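Local coordinates for adhesin (PDB 6VT2), which binds sialylated glycans through tandem Siglec-like modules, probably helping the streptococcus adhere to host sialoglycoproteins, at residues Asn251-Leu254 / Gly255-Phe258. Sequence-based numbering, arbitrary orientation.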
loop_
_atom_site.group_PDB
_atom_site.type_symbol
_atom_site.label_atom_id
_atom_site.label_comp_id
_atom_site.label_asym_id
_atom_site.label_seq_id
_atom_site.Cartn_x
_atom_site.Cartn_y
_atom_site.Cartn_z
ATOM N N ASN A 251 -30.053 14.870 8.559
ATOM C CA ASN A 251 -30.522 14.867 9.921
ATOM C C ASN A 251 -31.783 14.044 10.054
ATOM O O ASN A 251 -31.972 13.429 11.088
ATOM C CB ASN A 251 -30.695 16.309 10.391
ATOM C CG ASN A 251 -29.337 16.960 10.701
ATOM O OD1 ASN A 251 -28.619 16.519 11.577
ATOM N ND2 ASN A 251 -29.001 18.000 9.978
ATOM N N THR A 252 -32.617 13.972 9.012
ATOM C CA THR A 252 -33.764 13.063 9.028
ATOM C C THR A 252 -33.290 11.638 9.175
ATOM O O THR A 252 -33.824 10.882 9.993
ATOM C CB THR A 252 -34.585 13.222 7.768
ATOM O OG1 THR A 252 -35.140 14.550 7.729
ATOM C CG2 THR A 252 -35.736 12.221 7.720
ATOM N N LEU A 253 -32.286 11.249 8.414
ATOM C CA LEU A 253 -31.835 9.869 8.572
ATOM C C LEU A 253 -31.228 9.637 9.937
ATOM O O LEU A 253 -31.458 8.586 10.560
ATOM C CB LEU A 253 -30.834 9.496 7.489
ATOM C CG LEU A 253 -30.634 8.015 7.283
ATOM C CD1 LEU A 253 -31.837 7.497 6.542
ATOM C CD2 LEU A 253 -29.359 7.688 6.537
ATOM N N LEU A 254 -30.451 10.595 10.448
ATOM C CA LEU A 254 -29.970 10.442 11.814
ATOM C C LEU A 254 -31.128 10.237 12.783
ATOM O O LEU A 254 -31.023 9.480 13.743
ATOM C CB LEU A 254 -29.143 11.646 12.263
ATOM C CG LEU A 254 -27.820 11.793 11.555
ATOM C CD1 LEU A 254 -27.104 13.021 12.111
ATOM C CD2 LEU A 254 -26.962 10.598 11.692
ATOM N N GLY A 255 -32.212 10.932 12.563
ATOM C CA GLY A 255 -33.361 10.872 13.441
ATOM C C GLY A 255 -34.007 9.517 13.492
ATOM O O GLY A 255 -34.655 9.165 14.477
ATOM N N LEU A 256 -33.852 8.762 12.435
ATOM C CA LEU A 256 -34.341 7.404 12.407
ATOM C C LEU A 256 -33.417 6.442 13.108
ATOM O O LEU A 256 -33.742 5.258 13.177
ATOM C CB LEU A 256 -34.480 6.921 10.966
ATOM C CG LEU A 256 -35.483 7.627 10.088
ATOM C CD1 LEU A 256 -35.482 6.985 8.674
ATOM C CD2 LEU A 256 -36.829 7.547 10.723
ATOM N N GLY A 257 -32.265 6.888 13.574
ATOM C CA GLY A 257 -31.328 6.045 14.267
ATOM C C GLY A 257 -30.212 5.507 13.412
ATOM O O GLY A 257 -29.551 4.574 13.840
ATOM N N PHE A 258 -29.953 6.093 12.241
ATOM C CA PHE A 258 -28.844 5.651 11.424
ATOM C C PHE A 258 -27.539 6.201 11.928
ATOM O O PHE A 258 -27.493 7.251 12.577
ATOM C CB PHE A 258 -29.035 6.132 9.992
ATOM C CG PHE A 258 -29.998 5.318 9.221
ATOM C CD1 PHE A 258 -31.347 5.252 9.549
ATOM C CD2 PHE A 258 -29.549 4.611 8.134
ATOM C CE1 PHE A 258 -32.213 4.474 8.767
ATOM C CE2 PHE A 258 -30.425 3.846 7.376
ATOM C CZ PHE A 258 -31.758 3.741 7.717
HETATM O O HOH W 1 -28.586 8.442 14.649
#
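Leu253 and Phe258 meet where helix 244-255 ends, the backbone having turned at Gly257, whose phi is 97°, and sent two bonds back into the last turn: Gly257 N to Leu254 O at 2.9 Å and, longer and weak, Phe258 N to Leu253 O at 3.4 Å. Just before it, Gly255 N still donates to Asn251 O over 2.9 Å in the helical pattern, while Leu256 N is shared between Thr252 O and, weakly, Leu253 O. The Gly257 N-H reaches Leu254 O from above the carbonyl plane, and a water donates to that same oxygen and to Phe258 O (2.6 Å), bridging the two carbonyls. Positive phi together with these returning bonds defines a Schellman motif, here leading from the helix toward strand 259-261 of the second SigLec-like domain. On the buried side, Leu253 lies over one face of the Phe258 ring in a CH-pi contact: CD1 sits 3.6 Å from the ring centroid, only 6° off the normal, while CG closes to 3.4 Å from Phe258 CG. Leu253 CG is anti to the backbone N (chi1 -162°), which carries CG and its methyls forward to the ring. The Phe216 ring meets that of Phe258 at an oblique tilt. In the same turn Thr252, whose OG1 is hydrogen-bonded to Ser248 O, touches the bound sialic acid, putting the capped helix end beside the glycan pocket; Leu256 and Leu253 both rest on Tyr297 of that pocket.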